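Local coordinates for protein putative S-adenosyl-L-methionine-dependent Methyltransferase (Methanococcus maripaludis, PDB 3DLC) that binds S-adenosylmethionine and is probably a methyltransferase that uses it as methyl donor, though its substrate is not established, at residues Pro27-Arg39 with Gly55-Phe67. Numbering follows the deposited sequence. Where two conformers were deposited one is given.
With SAM (S-adenosylmethionine), chain C.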
loop_
_atom_site.group_PDB
_atom_site.type_symbol
_atom_site.label_atom_id
_atom_site.label_comp_id
_atom_site.label_asym_id
_atom_site.label_seq_id
_atom_site.Cartn_x
_atom_site.Cartn_y
_atom_site.Cartn_z
ATOM N N PRO A 27 6.646 12.543 -6.529
ATOM C CA PRO A 27 7.420 11.780 -7.504
ATOM C C PRO A 27 7.557 10.285 -7.232
ATOM O O PRO A 27 7.853 9.508 -8.150
ATOM C CB PRO A 27 8.803 12.419 -7.452
ATOM C CG PRO A 27 8.821 13.317 -6.407
ATOM C CD PRO A 27 7.454 13.592 -5.892
ATOM N N ILE A 28 7.308 9.873 -5.992
ATOM C CA ILE A 28 7.529 8.457 -5.679
ATOM C C ILE A 28 6.480 7.566 -6.315
ATOM O O ILE A 28 6.762 6.400 -6.612
ATOM C CB ILE A 28 7.600 8.177 -4.172
ATOM C CG1 ILE A 28 6.241 8.164 -3.491
ATOM C CG2 ILE A 28 8.595 9.149 -3.505
ATOM C CD1 ILE A 28 6.299 8.072 -1.990
ATOM N N TYR A 29 5.272 8.089 -6.531
ATOM C CA TYR A 29 4.181 7.204 -6.938
ATOM C C TYR A 29 4.392 6.647 -8.372
ATOM O O TYR A 29 4.237 5.449 -8.564
ATOM C CB TYR A 29 2.820 7.857 -6.717
ATOM C CG TYR A 29 2.620 8.223 -5.271
ATOM C CD1 TYR A 29 2.277 7.276 -4.339
ATOM C CD2 TYR A 29 2.755 9.532 -4.838
ATOM C CE1 TYR A 29 2.119 7.601 -3.001
ATOM C CE2 TYR A 29 2.597 9.872 -3.504
ATOM C CZ TYR A 29 2.256 8.921 -2.600
ATOM O OH TYR A 29 2.074 9.299 -1.280
ATOM N N PRO A 30 4.742 7.499 -9.349
ATOM C CA PRO A 30 5.032 6.928 -10.660
ATOM C C PRO A 30 6.219 5.973 -10.646
ATOM O O PRO A 30 6.249 5.022 -11.417
ATOM C CB PRO A 30 5.269 8.137 -11.557
ATOM C CG PRO A 30 5.287 9.290 -10.672
ATOM C CD PRO A 30 4.697 8.963 -9.372
ATOM N N ILE A 31 7.217 6.233 -9.809
ATOM C CA ILE A 31 8.391 5.360 -9.731
ATOM C C ILE A 31 7.990 3.993 -9.148
ATOM O O ILE A 31 8.386 2.951 -9.659
ATOM C CB ILE A 31 9.533 6.004 -8.906
ATOM C CG1 ILE A 31 10.074 7.253 -9.636
ATOM C CG2 ILE A 31 10.651 5.014 -8.597
ATOM C CD1 ILE A 31 10.756 6.963 -10.957
ATOM N N ILE A 32 7.230 4.004 -8.065
ATOM C CA ILE A 32 6.803 2.762 -7.457
ATOM C C ILE A 32 5.920 1.999 -8.440
ATOM O O ILE A 32 6.051 0.766 -8.590
ATOM C CB ILE A 32 6.100 3.009 -6.125
ATOM C CG1 ILE A 32 7.120 3.549 -5.092
ATOM C CG2 ILE A 32 5.458 1.718 -5.610
ATOM C CD1 ILE A 32 6.498 4.089 -3.800
ATOM N N ALA A 33 4.994 2.682 -9.103
ATOM C CA ALA A 33 4.155 2.024 -10.105
ATOM C C ALA A 33 4.978 1.378 -11.203
ATOM O O ALA A 33 4.745 0.247 -11.608
ATOM C CB ALA A 33 3.142 3.028 -10.682
ATOM N N GLU A 34 5.982 2.102 -11.679
ATOM C CA GLU A 34 6.867 1.586 -12.698
ATOM C C GLU A 34 7.635 0.382 -12.183
ATOM O O GLU A 34 7.801 -0.619 -12.894
ATOM C CB GLU A 34 7.817 2.702 -13.140
ATOM C CG GLU A 34 8.859 2.288 -14.124
ATOM C CD GLU A 34 9.708 3.442 -14.587
ATOM O OE1 GLU A 34 10.232 4.211 -13.780
ATOM O OE2 GLU A 34 9.819 3.577 -15.789
ATOM N N ASN A 35 8.105 0.450 -10.942
ATOM C CA ASN A 35 8.818 -0.668 -10.341
ATOM C C ASN A 35 7.930 -1.918 -10.328
ATOM O O ASN A 35 8.402 -3.029 -10.639
ATOM C CB ASN A 35 9.257 -0.366 -8.907
ATOM C CG ASN A 35 10.383 0.627 -8.828
ATOM O OD1 ASN A 35 11.067 0.878 -9.827
ATOM N ND2 ASN A 35 10.615 1.161 -7.627
ATOM N N ILE A 36 6.648 -1.749 -9.973
ATOM C CA ILE A 36 5.721 -2.859 -9.876
ATOM C C ILE A 36 5.457 -3.455 -11.264
ATOM O O ILE A 36 5.469 -4.692 -11.454
ATOM C CB ILE A 36 4.409 -2.397 -9.209
ATOM C CG1 ILE A 36 4.665 -2.043 -7.741
ATOM C CG2 ILE A 36 3.301 -3.451 -9.375
ATOM C CD1 ILE A 36 3.540 -1.185 -7.141
ATOM N N ILE A 37 5.211 -2.600 -12.233
ATOM C CA ILE A 37 4.991 -3.050 -13.616
ATOM C C ILE A 37 6.196 -3.812 -14.120
ATOM O O ILE A 37 6.067 -4.883 -14.730
ATOM C CB ILE A 37 4.608 -1.844 -14.513
ATOM C CG1 ILE A 37 3.212 -1.354 -14.122
ATOM C CG2 ILE A 37 4.722 -2.225 -16.006
ATOM C CD1 ILE A 37 2.830 -0.004 -14.667
ATOM N N ASN A 38 7.371 -3.247 -13.890
ATOM C CA ASN A 38 8.597 -3.865 -14.390
ATOM C C ASN A 38 8.888 -5.178 -13.693
ATOM O O ASN A 38 9.391 -6.116 -14.316
ATOM C CB ASN A 38 9.784 -2.943 -14.208
ATOM C CG ASN A 38 9.776 -1.771 -15.166
ATOM O OD1 ASN A 38 8.984 -1.738 -16.115
ATOM N ND2 ASN A 38 10.622 -0.773 -14.903
ATOM N N ARG A 39 8.580 -5.269 -12.403
ATOM C CA ARG A 39 8.939 -6.451 -11.661
ATOM C C ARG A 39 8.112 -7.687 -12.058
ATOM O O ARG A 39 8.648 -8.774 -12.160
ATOM C CB ARG A 39 8.860 -6.139 -10.173
ATOM C CG ARG A 39 9.580 -7.143 -9.356
ATOM C CD ARG A 39 9.695 -6.754 -7.888
ATOM N NE ARG A 39 10.333 -7.839 -7.187
ATOM C CZ ARG A 39 11.451 -7.772 -6.467
ATOM N NH1 ARG A 39 12.026 -6.630 -6.106
ATOM N NH2 ARG A 39 11.933 -8.888 -5.994
ATOM N N GLY A 55 -5.065 8.210 -2.552
ATOM C CA GLY A 55 -5.166 7.545 -3.830
ATOM C C GLY A 55 -4.010 7.660 -4.779
ATOM O O GLY A 55 -4.117 7.224 -5.924
ATOM N N ALA A 56 -2.885 8.233 -4.348
ATOM C CA ALA A 56 -1.826 8.548 -5.296
ATOM C C ALA A 56 -1.198 7.323 -5.937
ATOM O O ALA A 56 -0.779 7.408 -7.079
ATOM C CB ALA A 56 -0.767 9.453 -4.678
ATOM N N LEU A 57 -1.090 6.206 -5.225
ATOM C CA LEU A 57 -0.479 5.016 -5.851
ATOM C C LEU A 57 -1.432 4.438 -6.902
ATOM O O LEU A 57 -1.019 4.044 -7.981
ATOM C CB LEU A 57 -0.076 3.949 -4.822
ATOM C CG LEU A 57 0.638 2.719 -5.382
ATOM C CD1 LEU A 57 1.916 3.100 -6.180
ATOM C CD2 LEU A 57 0.934 1.759 -4.232
ATOM N N SER A 58 -2.716 4.417 -6.588
ATOM C CA SER A 58 -3.719 3.945 -7.541
ATOM C C SER A 58 -3.728 4.818 -8.803
ATOM O O SER A 58 -3.835 4.326 -9.927
ATOM C CB SER A 58 -5.110 3.915 -6.918
ATOM O OG SER A 58 -5.267 2.854 -5.996
ATOM N N ILE A 59 -3.697 6.133 -8.603
ATOM C CA ILE A 59 -3.672 7.076 -9.725
ATOM C C ILE A 59 -2.413 6.834 -10.601
ATOM O O ILE A 59 -2.526 6.746 -11.831
ATOM C CB ILE A 59 -3.786 8.534 -9.230
ATOM C CG1 ILE A 59 -5.211 8.782 -8.667
ATOM C CG2 ILE A 59 -3.376 9.491 -10.320
ATOM C CD1 ILE A 59 -5.352 10.102 -7.923
ATOM N N ALA A 60 -1.255 6.659 -9.974
ATOM C CA ALA A 60 -0.043 6.440 -10.734
ATOM C C ALA A 60 -0.111 5.133 -11.521
ATOM O O ALA A 60 0.270 5.070 -12.684
ATOM C CB ALA A 60 1.165 6.457 -9.793
ATOM N N LEU A 61 -0.629 4.086 -10.895
ATOM C CA LEU A 61 -0.779 2.796 -11.585
ATOM C C LEU A 61 -1.748 2.896 -12.754
ATOM O O LEU A 61 -1.507 2.345 -13.829
ATOM C CB LEU A 61 -1.208 1.680 -10.612
ATOM C CG LEU A 61 -0.118 1.042 -9.775
ATOM C CD1 LEU A 61 -0.736 0.301 -8.572
ATOM C CD2 LEU A 61 0.744 0.080 -10.607
ATOM N N ALA A 62 -2.860 3.601 -12.549
ATOM C CA ALA A 62 -3.846 3.758 -13.629
ATOM C C ALA A 62 -3.221 4.428 -14.845
ATOM O O ALA A 62 -3.496 4.075 -15.990
ATOM C CB ALA A 62 -5.053 4.546 -13.125
ATOM N N LYS A 63 -2.376 5.417 -14.603
ATOM C CA LYS A 63 -1.783 6.165 -15.706
ATOM C C LYS A 63 -0.748 5.377 -16.500
ATOM O O LYS A 63 -0.463 5.727 -17.641
ATOM C CB LYS A 63 -1.157 7.454 -15.186
ATOM C CG LYS A 63 -2.177 8.480 -14.698
ATOM C CD LYS A 63 -1.459 9.690 -14.138
ATOM C CE LYS A 63 -2.398 10.759 -13.620
ATOM N NZ LYS A 63 -1.598 11.824 -12.927
ATOM N N GLN A 64 -0.254 4.290 -15.928
ATOM C CA GLN A 64 0.786 3.492 -16.572
ATOM C C GLN A 64 0.346 2.115 -17.007
ATOM O O GLN A 64 1.174 1.371 -17.533
ATOM C CB GLN A 64 2.006 3.319 -15.662
ATOM C CG GLN A 64 2.781 4.569 -15.421
ATOM C CD GLN A 64 4.032 4.334 -14.601
ATOM O OE1 GLN A 64 4.814 3.398 -14.846
ATOM N NE2 GLN A 64 4.270 5.239 -13.679
ATOM N N SER A 65 -0.928 1.759 -16.839
ATOM C CA SER A 65 -1.392 0.393 -17.094
ATOM C C SER A 65 -2.848 0.375 -17.501
ATOM O O SER A 65 -3.502 1.415 -17.506
ATOM C CB SER A 65 -1.285 -0.438 -15.809
ATOM O OG SER A 65 -2.291 -0.035 -14.869
ATOM N N ASP A 66 -3.351 -0.837 -17.719
ATOM C CA ASP A 66 -4.744 -1.070 -18.074
ATOM C C ASP A 66 -5.524 -1.774 -16.954
ATOM O O ASP A 66 -6.556 -2.372 -17.204
ATOM C CB ASP A 66 -4.856 -1.883 -19.379
ATOM C CG ASP A 66 -4.097 -1.260 -20.508
ATOM O OD1 ASP A 66 -4.191 -0.051 -20.664
ATOM O OD2 ASP A 66 -3.383 -1.986 -21.236
ATOM N N PHE A 67 -5.015 -1.735 -15.736
ATOM C CA PHE A 67 -5.729 -2.353 -14.649
ATOM C C PHE A 67 -7.060 -1.715 -14.296
ATOM O O PHE A 67 -7.238 -0.504 -14.453
ATOM C CB PHE A 67 -4.929 -2.242 -13.317
ATOM C CG PHE A 67 -3.787 -3.204 -13.174
ATOM C CD1 PHE A 67 -4.024 -4.547 -12.935
ATOM C CD2 PHE A 67 -2.492 -2.764 -13.150
ATOM C CE1 PHE A 67 -2.979 -5.422 -12.747
ATOM C CE2 PHE A 67 -1.439 -3.660 -12.973
ATOM C CZ PHE A 67 -1.696 -4.968 -12.764
HETATM N N SAM C . -1.106 4.477 0.387
HETATM C CA SAM C . -1.151 5.954 0.544
HETATM C C SAM C . 0.152 6.558 0.098
HETATM O O SAM C . 1.147 5.834 0.016
HETATM O OXT SAM C . 0.191 7.764 -0.118
HETATM C CB SAM C . -1.501 6.327 1.972
HETATM C CG SAM C . -0.518 5.908 3.018
HETATM S SD SAM C . -1.112 6.432 4.639
HETATM C CE SAM C . 0.496 6.608 5.360
HETATM C "C5'" SAM C . -1.773 4.861 5.407
HETATM C "C4'" SAM C . -3.241 4.447 5.088
HETATM O "O4'" SAM C . -3.669 3.102 5.481
HETATM C "C3'" SAM C . -4.305 5.452 5.597
HETATM O "O3'" SAM C . -4.998 5.953 4.495
HETATM C "C2'" SAM C . -5.186 4.593 6.505
HETATM O "O2'" SAM C . -6.526 5.000 6.664
HETATM C "C1'" SAM C . -5.028 3.194 5.886
HETATM N N9 SAM C . -5.279 2.088 6.824
HETATM C C8 SAM C . -4.670 1.895 8.042
HETATM N N7 SAM C . -5.077 0.730 8.600
HETATM C C5 SAM C . -5.983 0.179 7.731
HETATM C C6 SAM C . -6.761 -0.981 7.773
HETATM N N6 SAM C . -6.807 -1.830 8.815
HETATM N N1 SAM C . -7.524 -1.250 6.691
HETATM C C2 SAM C . -7.571 -0.395 5.614
HETATM N N3 SAM C . -6.880 0.779 5.556
HETATM C C4 SAM C . -6.097 1.012 6.608
#
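Y29 lays its ring over A56, whose CB stands 3.4 Å from the ring centroid and 6° off the normal, a CH-pi contact with the methyl almost centred. On the opposite face lies CG1 of I28, so the ring is held flat between two aliphatic groups. With CG anti to the carbonyl carbon (chi1 -59°), the ring reaches past the start of helix 56-64, and Y29 OH donates a 2.7 Å hydrogen bond to SAM OXT, one of the bonds that hold the cofactor, here at its carboxylate.

Behind the ring, A33 and A60 allow the helices to come close: A60 CB lies 3.5 Å from Y29 O. Larger side chains flank them, L61 CD2 resting against A33 CB and L57 CD1 touching I32 CG2, the latter two side chains crossing at about a right angle. At the far end Q64 fits as a knob among P30, A33, E34 and I37. From its extended chain NE2 donates a 3.0 Å hydrogen bond to P30 O, meeting a lone pair in the carbonyl plane; the same oxygen also accepts the helical hydrogen bond from E34 N. I37 CD1 packs on Q64 CB at 3.6 Å.

The axes of segments 28-39 and 56-64 come within 8.3 Å and cross at -57°. A56 closes what looks like a Rossmann-type GxGxxA segment, consistent with the methyltransferase fold, in which helix 56-64 links parallel strands 46-50 and 66-73. Helix 11-22 adds M17 and S21 beside Y29, while I32 and I36 lean on strand 112-118 and L61 on strand 66-73.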